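Local coordinates for DNA polymerase (Pyrobaculum calidifontis, PDB 5MDN), which probably catalyses template-directed DNA synthesis, adding deoxyribonucleotides from their triphosphates to a growing strand with release of diphosphate, at residues 236-241 and 260-265; 418-423 and 506-511. One frame throughout, in Å; residues are numbered along the deposited sequence.

Contact 1 (236-241 and 260-265)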
loop_
_atom_site.group_PDB
_atom_site.type_symbol
_atom_site.label_atom_id
_atom_site.label_comp_id
_atom_site.label_asym_id
_atom_site.label_seq_id
_atom_site.Cartn_x
_atom_site.Cartn_y
_atom_site.Cartn_z
ATOM N N ASP A 236 6.131 15.226 -2.569
ATOM C CA ASP A 236 7.485 15.689 -2.870
ATOM C C ASP A 236 7.759 15.710 -4.370
ATOM O O ASP A 236 8.092 16.757 -4.936
ATOM C CB ASP A 236 8.508 14.815 -2.143
ATOM C CG ASP A 236 8.442 14.970 -0.636
ATOM O OD1 ASP A 236 7.545 15.688 -0.145
ATOM O OD2 ASP A 236 9.294 14.378 0.061
ATOM N N TRP A 237 7.639 14.558 -5.031
ATOM C CA TRP A 237 7.924 14.509 -6.465
ATOM C C TRP A 237 7.011 15.413 -7.283
ATOM O O TRP A 237 7.527 16.155 -8.137
ATOM C CB TRP A 237 7.875 13.062 -6.967
ATOM C CG TRP A 237 9.078 12.243 -6.595
ATOM C CD1 TRP A 237 9.081 11.042 -5.948
ATOM C CD2 TRP A 237 10.452 12.566 -6.849
ATOM N NE1 TRP A 237 10.370 10.597 -5.783
ATOM C CE2 TRP A 237 11.231 11.514 -6.326
ATOM C CE3 TRP A 237 11.099 13.642 -7.465
ATOM C CZ2 TRP A 237 12.623 11.506 -6.402
ATOM C CZ3 TRP A 237 12.481 13.632 -7.538
ATOM C CH2 TRP A 237 13.227 12.572 -7.010
ATOM N N PRO A 238 5.682 15.405 -7.109
ATOM C CA PRO A 238 4.859 16.370 -7.860
ATOM C C PRO A 238 5.256 17.818 -7.629
ATOM O O PRO A 238 5.158 18.632 -8.556
ATOM C CB PRO A 238 3.437 16.092 -7.357
ATOM C CG PRO A 238 3.469 14.700 -6.866
ATOM C CD PRO A 238 4.850 14.460 -6.339
ATOM N N TYR A 239 5.698 18.170 -6.420
ATOM C CA TYR A 239 6.082 19.552 -6.155
ATOM C C TYR A 239 7.412 19.892 -6.818
ATOM O O TYR A 239 7.523 20.901 -7.525
ATOM C CB TYR A 239 6.152 19.806 -4.651
ATOM C CG TYR A 239 6.043 21.270 -4.305
ATOM C CD1 TYR A 239 7.173 22.074 -4.242
ATOM C CD2 TYR A 239 4.807 21.851 -4.063
ATOM C CE1 TYR A 239 7.076 23.415 -3.936
ATOM C CE2 TYR A 239 4.698 23.193 -3.756
ATOM C CZ TYR A 239 5.835 23.971 -3.695
ATOM O OH TYR A 239 5.728 25.307 -3.388
ATOM N N LEU A 240 8.438 19.066 -6.593
ATOM C CA LEU A 240 9.743 19.327 -7.196
ATOM C C LEU A 240 9.665 19.317 -8.718
ATOM O O LEU A 240 10.352 20.097 -9.385
ATOM C CB LEU A 240 10.771 18.307 -6.706
ATOM C CG LEU A 240 11.207 18.440 -5.248
ATOM C CD1 LEU A 240 11.799 17.134 -4.740
ATOM C CD2 LEU A 240 12.194 19.586 -5.085
ATOM N N SER A 241 8.842 18.432 -9.285
ATOM C CA SER A 241 8.664 18.402 -10.735
ATOM C C SER A 241 8.148 19.740 -11.252
ATOM O O SER A 241 8.704 20.312 -12.198
ATOM C CB SER A 241 7.712 17.270 -11.123
ATOM O OG SER A 241 7.359 17.345 -12.493
ATOM N N PRO A 260 11.943 12.829 -13.540
ATOM C CA PRO A 260 10.910 11.875 -13.125
ATOM C C PRO A 260 9.608 12.080 -13.886
ATOM O O PRO A 260 9.230 13.202 -14.231
ATOM C CB PRO A 260 10.734 12.173 -11.630
ATOM C CG PRO A 260 12.016 12.811 -11.218
ATOM C CD PRO A 260 12.442 13.623 -12.404
ATOM N N GLN A 261 8.922 10.971 -14.145
ATOM C CA GLN A 261 7.613 10.968 -14.781
ATOM C C GLN A 261 6.602 10.339 -13.834
ATOM O O GLN A 261 6.913 9.364 -13.142
ATOM C CB GLN A 261 7.638 10.191 -16.104
ATOM C CG GLN A 261 8.736 10.604 -17.075
ATOM C CD GLN A 261 8.458 11.936 -17.746
ATOM O OE1 GLN A 261 7.305 12.308 -17.962
ATOM N NE2 GLN A 261 9.521 12.651 -18.101
ATOM N N GLN A 262 5.392 10.894 -13.802
ATOM C CA GLN A 262 4.302 10.275 -13.057
ATOM C C GLN A 262 3.717 9.128 -13.870
ATOM O O GLN A 262 3.378 9.298 -15.046
ATOM C CB GLN A 262 3.215 11.298 -12.725
ATOM C CG GLN A 262 2.069 10.721 -11.909
ATOM C CD GLN A 262 1.173 11.787 -11.309
ATOM O OE1 GLN A 262 0.009 11.916 -11.688
ATOM N NE2 GLN A 262 1.706 12.548 -10.360
ATOM N N SER A 263 3.591 7.961 -13.242
ATOM C CA SER A 263 3.186 6.765 -13.968
ATOM C C SER A 263 2.040 6.030 -13.279
ATOM O O SER A 263 1.205 6.647 -12.609
ATOM C CB SER A 263 4.384 5.829 -14.144
ATOM O OG SER A 263 4.015 4.656 -14.849
ATOM N N VAL A 264 2.000 4.706 -13.449
ATOM C CA VAL A 264 0.862 3.919 -12.994
ATOM C C VAL A 264 0.752 3.953 -11.468
ATOM O O VAL A 264 1.747 4.126 -10.749
ATOM C CB VAL A 264 0.981 2.477 -13.520
ATOM C CG1 VAL A 264 2.153 1.756 -12.864
ATOM C CG2 VAL A 264 -0.323 1.712 -13.325
ATOM N N TYR A 265 -0.479 3.800 -10.976
ATOM C CA TYR A 265 -0.848 3.890 -9.565
ATOM C C TYR A 265 -0.518 5.246 -8.953
ATOM O O TYR A 265 -0.520 5.383 -7.724
ATOM C CB TYR A 265 -0.190 2.787 -8.724
ATOM C CG TYR A 265 -0.158 1.427 -9.376
ATOM C CD1 TYR A 265 -1.330 0.754 -9.689
ATOM C CD2 TYR A 265 1.050 0.801 -9.653
ATOM C CE1 TYR A 265 -1.300 -0.495 -10.277
ATOM C CE2 TYR A 265 1.092 -0.445 -10.239
ATOM C CZ TYR A 265 -0.085 -1.089 -10.549
ATOM O OH TYR A 265 -0.041 -2.335 -11.134
#
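Trp237 and Pro260 meet at about a right angle, the proline ring directing its CG at the six-membered ring of the indole. Two neighbouring carbons of that ring do the touching: Trp237 CZ3 lies 3.8 Å from Pro260 CG, and Trp237 CE3 lies 4.0 Å from the same carbon. The approach is oblique. With CG set anti to the carbonyl carbon and beside the backbone N (chi1 -76°), Trp237 swings its indole off the helix toward the loop that holds Pro260. At the far end of the indole NE1 is hydrogen-bonded to Asn275, which is likely to limit the ring's rotation, and Phe168 of strand 165-172 meets it with the two planes about 45° apart. Farther along, Gln262 extends its chain outward from the strand and brings the amide NE2 loosely near the Pro238 ring, Pro238 CG to Gln262 NE2 4.5 Å. Trp268, from the strand paired with 261-262, touches Pro238, Ser241, Pro260 and Gln262, and so bridges the two segments. Helix 232-247 kinks at Pro238, whose nitrogen has no hydrogen to bond the preceding turn. Next to Trp237, Asp236 binds magnesium in a known structure of this protein, though that ion is not bound here. The packing thus seats a two-stranded antiparallel hairpin on the helix carrying the Exo II motif of the RNase H-like exonuclease domain of family B polymerases.

Contact 2 (418-423 and 506-511)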
loop_
_atom_site.group_PDB
_atom_site.type_symbol
_atom_site.label_atom_id
_atom_site.label_comp_id
_atom_site.label_asym_id
_atom_site.label_seq_id
_atom_site.Cartn_x
_atom_site.Cartn_y
_atom_site.Cartn_z
ATOM N N VAL A 418 -4.501 -12.753 20.294
ATOM C CA VAL A 418 -5.138 -12.761 18.982
ATOM C C VAL A 418 -4.496 -13.862 18.148
ATOM O O VAL A 418 -3.284 -13.838 17.899
ATOM C CB VAL A 418 -5.016 -11.396 18.289
ATOM C CG1 VAL A 418 -5.650 -11.448 16.907
ATOM C CG2 VAL A 418 -5.665 -10.316 19.139
ATOM N N LEU A 419 -5.304 -14.823 17.712
ATOM C CA LEU A 419 -4.822 -15.956 16.936
ATOM C C LEU A 419 -5.086 -15.707 15.457
ATOM O O LEU A 419 -6.211 -15.377 15.068
ATOM C CB LEU A 419 -5.494 -17.253 17.389
ATOM C CG LEU A 419 -5.222 -17.662 18.841
ATOM C CD1 LEU A 419 -6.138 -18.795 19.280
ATOM C CD2 LEU A 419 -3.763 -18.046 19.023
ATOM N N ASP A 420 -4.049 -15.871 14.640
ATOM C CA ASP A 420 -4.127 -15.605 13.209
ATOM C C ASP A 420 -4.658 -16.838 12.486
ATOM O O ASP A 420 -4.081 -17.925 12.596
ATOM C CB ASP A 420 -2.755 -15.209 12.662
ATOM C CG ASP A 420 -2.835 -14.587 11.281
ATOM O OD1 ASP A 420 -3.954 -14.474 10.738
ATOM O OD2 ASP A 420 -1.774 -14.220 10.735
ATOM N N PHE A 421 -5.757 -16.667 11.750
ATOM C CA PHE A 421 -6.369 -17.737 10.971
ATOM C C PHE A 421 -6.256 -17.504 9.466
ATOM O O PHE A 421 -7.038 -18.070 8.697
ATOM C CB PHE A 421 -7.836 -17.908 11.368
ATOM C CG PHE A 421 -8.051 -18.852 12.516
ATOM C CD1 PHE A 421 -7.941 -18.411 13.822
ATOM C CD2 PHE A 421 -8.382 -20.178 12.288
ATOM C CE1 PHE A 421 -8.144 -19.272 14.881
ATOM C CE2 PHE A 421 -8.587 -21.046 13.344
ATOM C CZ PHE A 421 -8.468 -20.591 14.643
ATOM N N SER A 422 -5.312 -16.664 9.030
ATOM C CA SER A 422 -5.254 -16.284 7.621
ATOM C C SER A 422 -4.827 -17.442 6.723
ATOM O O SER A 422 -5.258 -17.514 5.567
ATOM C CB SER A 422 -4.308 -15.099 7.438
ATOM O OG SER A 422 -4.831 -13.930 8.048
ATOM N N SER A 423 -3.992 -18.353 7.227
ATOM C CA SER A 423 -3.574 -19.503 6.432
ATOM C C SER A 423 -4.700 -20.501 6.196
ATOM O O SER A 423 -4.501 -21.473 5.460
ATOM C CB SER A 423 -2.395 -20.208 7.105
ATOM O OG SER A 423 -1.325 -19.311 7.340
ATOM N N ALA A 506 6.961 -13.035 2.632
ATOM C CA ALA A 506 6.418 -12.484 1.393
ATOM C C ALA A 506 5.571 -13.512 0.655
ATOM O O ALA A 506 4.527 -13.174 0.086
ATOM C CB ALA A 506 7.550 -11.982 0.499
ATOM N N LEU A 507 6.007 -14.772 0.652
ATOM C CA LEU A 507 5.200 -15.833 0.058
ATOM C C LEU A 507 3.902 -16.037 0.833
ATOM O O LEU A 507 2.837 -16.226 0.232
ATOM C CB LEU A 507 6.005 -17.128 -0.007
ATOM C CG LEU A 507 7.143 -17.135 -1.028
ATOM C CD1 LEU A 507 8.228 -18.129 -0.636
ATOM C CD2 LEU A 507 6.621 -17.431 -2.424
ATOM N N LYS A 508 3.978 -16.022 2.168
ATOM C CA LYS A 508 2.787 -16.155 3.003
ATOM C C LYS A 508 1.756 -15.074 2.688
ATOM O O LYS A 508 0.565 -15.364 2.528
ATOM C CB LYS A 508 3.177 -16.064 4.476
ATOM C CG LYS A 508 1.992 -16.105 5.422
ATOM C CD LYS A 508 2.424 -15.992 6.871
ATOM C CE LYS A 508 1.215 -15.962 7.794
ATOM N NZ LYS A 508 1.605 -15.802 9.222
ATOM N N VAL A 509 2.199 -13.816 2.609
ATOM C CA VAL A 509 1.267 -12.705 2.434
ATOM C C VAL A 509 0.540 -12.810 1.099
ATOM O O VAL A 509 -0.669 -12.557 1.013
ATOM C CB VAL A 509 2.006 -11.361 2.576
ATOM C CG1 VAL A 509 1.061 -10.197 2.311
ATOM C CG2 VAL A 509 2.621 -11.241 3.957
ATOM N N MET A 510 1.255 -13.196 0.041
ATOM C CA MET A 510 0.613 -13.339 -1.261
ATOM C C MET A 510 -0.362 -14.512 -1.274
ATOM O O MET A 510 -1.434 -14.429 -1.886
ATOM C CB MET A 510 1.671 -13.498 -2.350
ATOM C CG MET A 510 2.579 -12.286 -2.493
ATOM S SD MET A 510 1.712 -10.783 -2.988
ATOM C CE MET A 510 0.879 -11.339 -4.471
ATOM N N ALA A 511 -0.005 -15.616 -0.614
ATOM C CA ALA A 511 -0.920 -16.749 -0.504
ATOM C C ALA A 511 -2.175 -16.370 0.275
ATOM O O ALA A 511 -3.298 -16.671 -0.149
ATOM C CB ALA A 511 -0.208 -17.930 0.154
#
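Asp420 OD1 is gripped twice by Ser422. The hydroxyl, Ser422 OG, donates to Asp420 OD1 over 2.9 Å on the syn side of the carboxylate, while the backbone Ser422 N reaches Asp420 OD1 over 3.1 Å from above the plane, 55° out of it. The backbone bond, bent to 145° at the hydrogen, closes an Asx turn where strand 416-420 ends. Asp420 holds its carboxylate out toward helix 495-512 because CG lies opposite the backbone N (chi1 -165°). The other oxygen, OD2, faces Lys508, whose fully extended chain comes from the opposite direction; Lys508 NZ stops 4.0 Å from Asp420 OD2, an attraction of unlike charges beyond salt-bridge range. In sequence Asp420 opens the D-x-x-S-x-Y-P signature of motif A, and Lys508 heads the K-x-x-x-N run of motif B, so the pair spans the palm and fingers elements of a family B polymerase. Replacing Asp420 with an alanine would probably leave Lys508 without its opposite charge here and free the Ser422 hydroxyl to turn as the Asx turn is lost. Ser423 flanks the lysine chain, its OG 4.2 Å from Lys508 CE. The strand itself is held in its sheet by backbone bonds from Leu419 to Leu564 and from Asp420 to Lys588, and on the helix Lys508 also touches Arg480 of helix 468-486.

In the fold
Contact 1 is partly buried in the exonuclease domain, whereas contact 2 is a surface contact in the polymerase region; they lie on opposite sides of the chain's centre, 33 Å apart between their centres. They share no helix or strand, and their nearest atoms stay about 11 Å apart. Both set a helix against a strand or its adjoining loop, but with different chemistry. Contact 1 rests mainly on apolar rings, with one loosely placed amide and the indole's polar end bonded outside the pair, and buries 140 Å². Contact 2 buries 84 Å² and brings together a carboxylate, an ammonium group and serine hydroxyls, its hydrogen bonds remaining within one segment.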